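Aromatic amino acid beta-eliminating lyase/threonine aldolase (Exiguobacterium sibiricum, PDB 3LWS) belongs to the beta-eliminating lyase family of pyridoxal-phosphate-dependent proteins, related to the aminotransferases, and carries its cofactor covalently bound. Local coordinates at residues 277-282 with 291-296; 62-67 with 221-226; 116-121 with 131-136. All coordinates share one frame; numbering follows the deposited sequence.

Interaction 1. Residues 277-282 with 291-296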
loop_
_atom_site.group_PDB
_atom_site.type_symbol
_atom_site.label_atom_id
_atom_site.label_comp_id
_atom_site.label_asym_id
_atom_site.label_seq_id
_atom_site.Cartn_x
_atom_site.Cartn_y
_atom_site.Cartn_z
ATOM N N GLY A 277 10.079 42.174 -6.098
ATOM C CA GLY A 277 10.887 40.990 -6.412
ATOM C C GLY A 277 10.173 39.651 -6.200
ATOM O O GLY A 277 10.812 38.603 -6.202
ATOM N N VAL A 278 8.843 39.689 -6.020
ATOM C CA VAL A 278 8.065 38.501 -5.638
ATOM C C VAL A 278 6.785 38.460 -6.399
ATOM O O VAL A 278 6.065 39.447 -6.393
ATOM C CB VAL A 278 7.627 38.551 -4.167
ATOM C CG1 VAL A 278 6.756 37.348 -3.843
ATOM C CG2 VAL A 278 8.841 38.597 -3.230
ATOM N N HIS A 279 6.462 37.333 -7.027
ATOM C CA HIS A 279 5.108 37.161 -7.557
ATOM C C HIS A 279 4.572 35.732 -7.452
ATOM O O HIS A 279 5.314 34.777 -7.138
ATOM C CB HIS A 279 5.001 37.694 -8.993
ATOM C CG HIS A 279 5.666 36.840 -10.012
ATOM N ND1 HIS A 279 7.010 36.940 -10.283
ATOM C CD2 HIS A 279 5.165 35.948 -10.902
ATOM C CE1 HIS A 279 7.319 36.117 -11.268
ATOM N NE2 HIS A 279 6.220 35.499 -11.659
ATOM N N THR A 280 3.264 35.596 -7.660
ATOM C CA THR A 280 2.667 34.269 -7.706
ATOM C C THR A 280 2.329 33.879 -9.142
ATOM O O THR A 280 2.237 34.724 -10.030
ATOM C CB THR A 280 1.461 34.107 -6.725
ATOM O OG1 THR A 280 0.341 34.877 -7.155
ATOM C CG2 THR A 280 1.859 34.520 -5.280
ATOM N N THR A 281 2.229 32.580 -9.361
ATOM C CA THR A 281 1.791 32.006 -10.615
ATOM C C THR A 281 0.806 30.940 -10.154
ATOM O O THR A 281 1.160 30.112 -9.313
ATOM C CB THR A 281 2.970 31.388 -11.407
ATOM O OG1 THR A 281 3.460 30.243 -10.695
ATOM C CG2 THR A 281 4.096 32.412 -11.591
ATOM N N PRO A 282 -0.467 31.042 -10.556
ATOM C CA PRO A 282 -1.054 32.187 -11.256
ATOM C C PRO A 282 -1.058 33.418 -10.336
ATOM O O PRO A 282 -0.893 33.282 -9.128
ATOM C CB PRO A 282 -2.482 31.713 -11.554
ATOM C CG PRO A 282 -2.810 30.767 -10.459
ATOM C CD PRO A 282 -1.502 30.089 -10.105
ATOM N N HIS A 291 2.006 28.883 -6.969
ATOM C CA HIS A 291 3.452 28.894 -6.774
ATOM C C HIS A 291 3.912 30.289 -6.459
ATOM O O HIS A 291 3.369 31.253 -6.976
ATOM C CB HIS A 291 4.211 28.325 -7.968
ATOM C CG HIS A 291 4.064 26.840 -8.127
ATOM N ND1 HIS A 291 4.574 26.158 -9.204
ATOM C CD2 HIS A 291 3.452 25.907 -7.346
ATOM C CE1 HIS A 291 4.276 24.874 -9.094
ATOM N NE2 HIS A 291 3.615 24.690 -7.966
ATOM N N LEU A 292 4.912 30.363 -5.600
ATOM C CA LEU A 292 5.466 31.611 -5.118
ATOM C C LEU A 292 6.898 31.694 -5.644
ATOM O O LEU A 292 7.755 30.935 -5.196
ATOM C CB LEU A 292 5.457 31.618 -3.592
ATOM C CG LEU A 292 6.037 32.848 -2.897
ATOM C CD1 LEU A 292 5.247 34.097 -3.293
ATOM C CD2 LEU A 292 6.015 32.621 -1.385
ATOM N N HIS A 293 7.110 32.625 -6.565
ATOM C CA HIS A 293 8.376 32.945 -7.236
ATOM C C HIS A 293 9.080 34.201 -6.670
ATOM O O HIS A 293 8.451 35.272 -6.558
ATOM C CB HIS A 293 8.038 33.319 -8.673
ATOM C CG HIS A 293 7.544 32.184 -9.503
ATOM N ND1 HIS A 293 7.886 32.034 -10.826
ATOM C CD2 HIS A 293 6.737 31.144 -9.206
ATOM C CE1 HIS A 293 7.305 30.949 -11.307
ATOM N NE2 HIS A 293 6.618 30.383 -10.336
ATOM N N PHE A 294 10.375 34.077 -6.382
ATOM C CA PHE A 294 11.244 35.143 -5.942
ATOM C C PHE A 294 12.334 35.354 -7.009
ATOM O O PHE A 294 13.012 34.395 -7.402
ATOM C CB PHE A 294 11.948 34.767 -4.622
ATOM C CG PHE A 294 11.011 34.427 -3.492
ATOM C CD1 PHE A 294 10.542 33.128 -3.307
ATOM C CD2 PHE A 294 10.598 35.403 -2.607
ATOM C CE1 PHE A 294 9.667 32.827 -2.266
ATOM C CE2 PHE A 294 9.738 35.097 -1.567
ATOM C CZ PHE A 294 9.275 33.822 -1.396
ATOM N N ASP A 295 12.536 36.594 -7.431
ATOM C CA ASP A 295 13.666 36.933 -8.288
ATOM C C ASP A 295 14.941 36.667 -7.467
ATOM O O ASP A 295 14.994 36.952 -6.271
ATOM C CB ASP A 295 13.599 38.395 -8.777
ATOM C CG ASP A 295 12.594 38.610 -9.966
ATOM O OD1 ASP A 295 12.094 37.643 -10.592
ATOM O OD2 ASP A 295 12.327 39.786 -10.301
ATOM N N GLY A 296 15.927 36.070 -8.110
ATOM C CA GLY A 296 17.156 35.686 -7.442
ATOM C C GLY A 296 17.110 34.191 -7.132
ATOM O O GLY A 296 16.086 33.563 -7.239
HETATM O O HOH W 1 13.235 38.106 -4.484
#
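Val278 and Leu292 lie on the buried face of this antiparallel strand pair, while His279 and His293 lie on the face nearer solvent. Val278 uses both branches: CG1 meets CD1 of Leu292 at 3.6 Å, and CG2 touches the Phe294 ring at CD2, 3.7 Å away, the two side chains lying side by side. CD1 of Leu292 also reaches CG2 of Thr280, at 4.0 Å. Phe272 and Ala269 of helix 258-273, together with Val317, Leu320 and Phe356, pack against this apolar layer. Thr280 OG1 donates a hydrogen bond to Pro282 O, 2.8 Å away, which satisfies it.

The other face is built from CH-pi contacts among Thr281, His293 and His279. Methyl CG2 of Thr281 sits over one face of the His293 ring, 3.6 Å from its centroid, toward the rim; with chi1 at 67°, OG1 lies between the backbone N and the carbonyl carbon and CG2 beside the N. CB of His293 in turn lies over a face of the His279 ring, 4.0 Å from its centroid. Tyr326 meets the His293 ring, and His291 NE2 is held by Glu330 OE1. His279 is exposed and Thr281, His291 and His293 partly so, whereas Val278, Thr280, Leu292 and Phe294 are buried.

Between the faces, five backbone hydrogen bonds fix the register. His279 and His293 form a reciprocal pair, each N 2.9 Å from the other's O. At the Gly277-Asp295 end of the pairing a water donates to Gly277 O and Asp295 O. The segment axes approach to 4.7 Å, their directions 149° apart, a twisted antiparallel geometry. This is a beta hairpin, with strand 278-281 at the border of a four-stranded antiparallel sheet and strand 289-295 continuing the pairing to strand 326-332.

Interaction 2. Residues 62-67 with 221-226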
loop_
_atom_site.group_PDB
_atom_site.type_symbol
_atom_site.label_atom_id
_atom_site.label_comp_id
_atom_site.label_asym_id
_atom_site.label_seq_id
_atom_site.Cartn_x
_atom_site.Cartn_y
_atom_site.Cartn_z
HETATM N N MSE A 62 -20.496 7.879 -10.164
HETATM C CA MSE A 62 -20.028 6.779 -11.013
HETATM C C MSE A 62 -20.647 5.475 -10.517
HETATM O O MSE A 62 -21.019 5.375 -9.342
HETATM C CB MSE A 62 -18.501 6.632 -10.917
HETATM C CG MSE A 62 -17.704 7.855 -11.478
HETATM SE SE MSE A 62 -17.764 8.039 -13.411
HETATM C CE MSE A 62 -18.061 9.956 -13.339
ATOM N N ASP A 63 -20.679 4.478 -11.406
ATOM C CA ASP A 63 -21.294 3.185 -11.136
ATOM C C ASP A 63 -20.618 2.485 -9.940
ATOM O O ASP A 63 -21.255 1.784 -9.184
ATOM C CB ASP A 63 -21.133 2.232 -12.344
ATOM C CG ASP A 63 -22.020 2.581 -13.554
ATOM O OD1 ASP A 63 -22.819 3.541 -13.505
ATOM O OD2 ASP A 63 -21.875 1.848 -14.573
ATOM N N ASP A 64 -19.310 2.655 -9.788
ATOM C CA ASP A 64 -18.572 1.912 -8.771
ATOM C C ASP A 64 -17.280 2.724 -8.466
ATOM O O ASP A 64 -16.963 3.666 -9.193
ATOM C CB ASP A 64 -18.302 0.508 -9.319
ATOM C CG ASP A 64 -17.815 -0.491 -8.260
ATOM O OD1 ASP A 64 -17.875 -0.224 -7.051
ATOM O OD2 ASP A 64 -17.377 -1.591 -8.674
ATOM N N ALA A 65 -16.596 2.406 -7.369
ATOM C CA ALA A 65 -15.316 3.043 -7.035
ATOM C C ALA A 65 -14.450 2.030 -6.325
ATOM O O ALA A 65 -14.971 1.130 -5.656
ATOM C CB ALA A 65 -15.521 4.304 -6.179
ATOM N N VAL A 66 -13.129 2.155 -6.484
ATOM C CA VAL A 66 -12.180 1.168 -5.955
ATOM C C VAL A 66 -11.154 1.932 -5.111
ATOM O O VAL A 66 -10.540 2.919 -5.586
ATOM C CB VAL A 66 -11.447 0.398 -7.081
ATOM C CG1 VAL A 66 -10.540 -0.760 -6.510
ATOM C CG2 VAL A 66 -12.430 -0.167 -8.105
ATOM N N PHE A 67 -10.979 1.491 -3.868
ATOM C CA PHE A 67 -9.997 2.108 -3.003
ATOM C C PHE A 67 -8.613 1.565 -3.343
ATOM O O PHE A 67 -8.399 0.372 -3.293
ATOM C CB PHE A 67 -10.279 1.830 -1.512
ATOM C CG PHE A 67 -9.432 2.680 -0.583
ATOM C CD1 PHE A 67 -9.848 3.953 -0.224
ATOM C CD2 PHE A 67 -8.234 2.219 -0.101
ATOM C CE1 PHE A 67 -9.057 4.763 0.601
ATOM C CE2 PHE A 67 -7.454 3.003 0.738
ATOM C CZ PHE A 67 -7.869 4.265 1.097
ATOM N N ALA A 221 -17.787 -2.370 -14.960
ATOM C CA ALA A 221 -16.829 -3.327 -15.582
ATOM C C ALA A 221 -15.376 -2.852 -15.475
ATOM O O ALA A 221 -14.488 -3.627 -15.165
ATOM C CB ALA A 221 -17.170 -3.577 -17.059
ATOM N N PHE A 222 -15.159 -1.572 -15.744
ATOM C CA PHE A 222 -13.873 -0.888 -15.509
ATOM C C PHE A 222 -13.339 -1.129 -14.070
ATOM O O PHE A 222 -12.190 -1.551 -13.860
ATOM C CB PHE A 222 -14.055 0.607 -15.797
ATOM C CG PHE A 222 -12.851 1.447 -15.482
ATOM C CD1 PHE A 222 -11.837 1.607 -16.421
ATOM C CD2 PHE A 222 -12.756 2.108 -14.247
ATOM C CE1 PHE A 222 -10.745 2.356 -16.139
ATOM C CE2 PHE A 222 -11.681 2.868 -13.956
ATOM C CZ PHE A 222 -10.638 2.985 -14.891
ATOM N N CYS A 223 -14.184 -0.886 -13.084
ATOM C CA CYS A 223 -13.788 -1.119 -11.683
ATOM C C CYS A 223 -13.515 -2.587 -11.383
ATOM O O CYS A 223 -12.667 -2.876 -10.577
ATOM C CB CYS A 223 -14.819 -0.533 -10.702
ATOM S SG CYS A 223 -14.835 1.266 -10.787
ATOM N N GLN A 224 -14.221 -3.516 -12.025
ATOM C CA GLN A 224 -13.961 -4.945 -11.803
ATOM C C GLN A 224 -12.596 -5.315 -12.255
ATOM O O GLN A 224 -11.886 -6.043 -11.574
ATOM C CB GLN A 224 -14.964 -5.846 -12.529
ATOM C CG GLN A 224 -16.318 -5.878 -11.893
ATOM C CD GLN A 224 -17.389 -6.338 -12.868
ATOM O OE1 GLN A 224 -17.112 -7.101 -13.797
ATOM N NE2 GLN A 224 -18.614 -5.853 -12.677
ATOM N N THR A 225 -12.222 -4.826 -13.430
ATOM C CA THR A 225 -10.890 -5.040 -13.943
ATOM C C THR A 225 -9.829 -4.366 -13.106
ATOM O O THR A 225 -8.755 -4.949 -12.898
ATOM C CB THR A 225 -10.768 -4.547 -15.384
ATOM O OG1 THR A 225 -11.856 -5.112 -16.104
ATOM C CG2 THR A 225 -9.440 -4.976 -16.001
ATOM N N ALA A 226 -10.149 -3.162 -12.619
ATOM C CA ALA A 226 -9.265 -2.381 -11.761
ATOM C C ALA A 226 -8.910 -3.166 -10.470
ATOM O O ALA A 226 -7.783 -3.095 -9.995
ATOM C CB ALA A 226 -9.915 -1.010 -11.430
HETATM O O HOH W 2 -18.592 -3.298 -10.444
#
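Cys223 projects from helix 220-232 onto Asp64 and Val66 of strand 64-68. Its CB is wedged between the Asp64 and Val66 side chains, 3.4 Å from Asp64 OD2 and 3.5 Å from Val66 CG2. With chi1 at -67°, SG stands anti to the carbonyl carbon and beside the backbone N; there it rests against the Asp64-Ala65 peptide, 3.6 Å from Asp64 O and 4.0 Å from Ala65 N. Val66 CG2 extends the apolar contact to Ala226 CB, at 4.3 Å.

Asp64 brings a charge to the border of this patch. Its OD2 forms a salt bridge with NH1 of Arg227 and accepts a hydrogen bond from a water 2.7 Å from OD2. Arg227 ties OD2 to the same helix and would probably favour the ionised carboxylate; the weak bond from Ala65 N to OD1 stays within the strand.

The short strand and helix axes run 7.9 Å apart, 18° from parallel. Asp63 and Asp64 both face Gly218, a classic beta bulge at the start of strand 64-68, against its sheet neighbour 214-218. From that neighbour the chain turns into helix 220-232, which also packs on helix 71-86 through Ala226 on Ile81 and Phe222 stacked on Trp82.

Interaction 3. Residues 116-121 with 131-136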
loop_
_atom_site.group_PDB
_atom_site.type_symbol
_atom_site.label_atom_id
_atom_site.label_comp_id
_atom_site.label_asym_id
_atom_site.label_seq_id
_atom_site.Cartn_x
_atom_site.Cartn_y
_atom_site.Cartn_z
ATOM N N ILE A 116 2.029 10.701 -25.525
ATOM C CA ILE A 116 2.197 11.943 -26.281
ATOM C C ILE A 116 2.022 13.051 -25.285
ATOM O O ILE A 116 0.990 13.088 -24.599
ATOM C CB ILE A 116 1.132 12.119 -27.376
ATOM C CG1 ILE A 116 1.295 11.054 -28.468
ATOM C CG2 ILE A 116 1.161 13.566 -27.958
ATOM C CD1 ILE A 116 0.124 10.976 -29.425
ATOM N N LEU A 117 3.006 13.944 -25.187
ATOM C CA LEU A 117 2.942 15.049 -24.235
ATOM C C LEU A 117 2.281 16.222 -24.945
ATOM O O LEU A 117 2.717 16.615 -25.997
ATOM C CB LEU A 117 4.332 15.375 -23.691
ATOM C CG LEU A 117 5.111 14.166 -23.117
ATOM C CD1 LEU A 117 6.537 14.596 -22.573
ATOM C CD2 LEU A 117 4.330 13.437 -22.049
ATOM N N VAL A 118 1.176 16.726 -24.401
ATOM C CA VAL A 118 0.324 17.643 -25.147
ATOM C C VAL A 118 0.631 19.070 -24.714
ATOM O O VAL A 118 0.551 19.382 -23.540
ATOM C CB VAL A 118 -1.183 17.375 -24.912
ATOM C CG1 VAL A 118 -1.997 18.042 -25.998
ATOM C CG2 VAL A 118 -1.481 15.901 -24.860
ATOM N N GLY A 119 0.992 19.926 -25.658
ATOM C CA GLY A 119 1.134 21.369 -25.396
ATOM C C GLY A 119 2.543 21.764 -24.998
ATOM O O GLY A 119 3.489 21.306 -25.623
ATOM N N ALA A 120 2.671 22.648 -24.014
ATOM C CA ALA A 120 3.986 23.064 -23.478
ATOM C C ALA A 120 4.060 22.903 -21.955
ATOM O O ALA A 120 3.050 23.020 -21.264
ATOM C CB ALA A 120 4.295 24.540 -23.875
ATOM N N ALA A 121 5.265 22.671 -21.443
ATOM C CA ALA A 121 5.512 22.445 -20.016
ATOM C C ALA A 121 5.077 23.595 -19.105
ATOM O O ALA A 121 4.732 23.380 -17.946
ATOM C CB ALA A 121 6.971 22.180 -19.785
ATOM N N LYS A 131 -7.635 18.665 -30.218
ATOM C CA LYS A 131 -8.233 18.319 -31.517
ATOM C C LYS A 131 -7.198 17.818 -32.529
ATOM O O LYS A 131 -7.562 17.112 -33.455
ATOM C CB LYS A 131 -8.997 19.501 -32.116
ATOM C CG LYS A 131 -10.275 19.898 -31.376
ATOM C CD LYS A 131 -10.802 21.255 -31.832
ATOM C CE LYS A 131 -12.183 21.536 -31.283
ATOM N NZ LYS A 131 -12.634 22.944 -31.503
ATOM N N ALA A 132 -5.927 18.204 -32.376
ATOM C CA ALA A 132 -4.864 17.733 -33.267
ATOM C C ALA A 132 -4.342 16.356 -32.888
ATOM O O ALA A 132 -3.563 15.785 -33.636
ATOM C CB ALA A 132 -3.692 18.771 -33.338
ATOM N N LEU A 133 -4.749 15.817 -31.735
ATOM C CA LEU A 133 -4.313 14.458 -31.352
ATOM C C LEU A 133 -4.808 13.429 -32.354
ATOM O O LEU A 133 -5.903 13.584 -32.853
ATOM C CB LEU A 133 -4.782 14.059 -29.951
ATOM C CG LEU A 133 -4.108 14.792 -28.761
ATOM C CD1 LEU A 133 -4.755 14.353 -27.456
ATOM C CD2 LEU A 133 -2.587 14.577 -28.714
ATOM N N PRO A 134 -3.985 12.392 -32.639
ATOM C CA PRO A 134 -4.375 11.233 -33.421
ATOM C C PRO A 134 -5.189 10.263 -32.548
ATOM O O PRO A 134 -5.513 10.584 -31.390
ATOM C CB PRO A 134 -3.032 10.619 -33.798
ATOM C CG PRO A 134 -2.188 10.850 -32.607
ATOM C CD PRO A 134 -2.588 12.246 -32.158
ATOM N N ASP A 135 -5.564 9.127 -33.138
ATOM C CA ASP A 135 -6.306 8.066 -32.445
ATOM C C ASP A 135 -5.447 7.588 -31.272
ATOM O O ASP A 135 -4.332 7.078 -31.456
ATOM C CB ASP A 135 -6.642 6.882 -33.381
ATOM C CG ASP A 135 -7.905 7.112 -34.240
ATOM O OD1 ASP A 135 -8.735 8.002 -33.936
ATOM O OD2 ASP A 135 -8.097 6.352 -35.216
ATOM N N ILE A 136 -5.947 7.822 -30.069
ATOM C CA ILE A 136 -5.290 7.367 -28.822
ATOM C C ILE A 136 -6.325 6.666 -27.945
ATOM O O ILE A 136 -7.511 6.815 -28.172
ATOM C CB ILE A 136 -4.623 8.567 -28.060
ATOM C CG1 ILE A 136 -5.665 9.603 -27.646
ATOM C CG2 ILE A 136 -3.574 9.227 -28.929
ATOM C CD1 ILE A 136 -5.172 10.663 -26.673
#
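Leu133, whose side chain packs against Ile116 and Val118, has its carbonyl O hydrogen-bonded by NH1 of Arg168, a tie that holds the loop after helix 127-131 from outside the contact. Between the two segments themselves the meeting is wholly apolar.

Ile116 carries most of it by splitting its branches. CG2, anti to the backbone N, touches Leu133 CD2 at 4.0 Å as the two side chains slide past each other in opposite directions. The other branch is extended, chi2 being 168°, and sends CD1 to the Pro134 ring, where it meets CG at 3.9 Å, tip to tip. The same methyl lies 4.1 Å from Ile136 CG2, so a single carbon bridges two loop residues. Leu133 CD2 is likewise shared: Val118 CG2 reaches it at 4.2 Å. Separations of this size indicate ordinary van der Waals packing. Pro134 is exposed, whereas Val118, Leu133 and Ile136 are buried.

Val118 and Ile136 both also rest on Ala92 of strand 90-93, which lies between strands 114-117 and 138-142. The contact therefore closes a beta-alpha-beta crossover, in which edge strand 114-117 leads through helix 127-131 to parallel strand 138-142, passing over one strand.

How the interactions relate
Interactions 2 and 3 belong to one mixed seven-stranded sheet, at its two outermost strands, 64-68 and 114-117; their centres lie 27 Å apart. Interaction 1 sits in a separate four-stranded antiparallel sheet, its centre 41 Å from that of interaction 2, on the other side of the chain's centre, and 29 Å from that of interaction 3. Nearest atoms remain about 9 Å apart or more, so none of the three touches another. Along the chain, interaction 3 is nested within the loop closed by interaction 2, and interaction 1 follows both. That long loop also contains Lys206, the cofactor-bearing residue. The arrangement is consistent with the large and small domains of the aminotransferase-like fold.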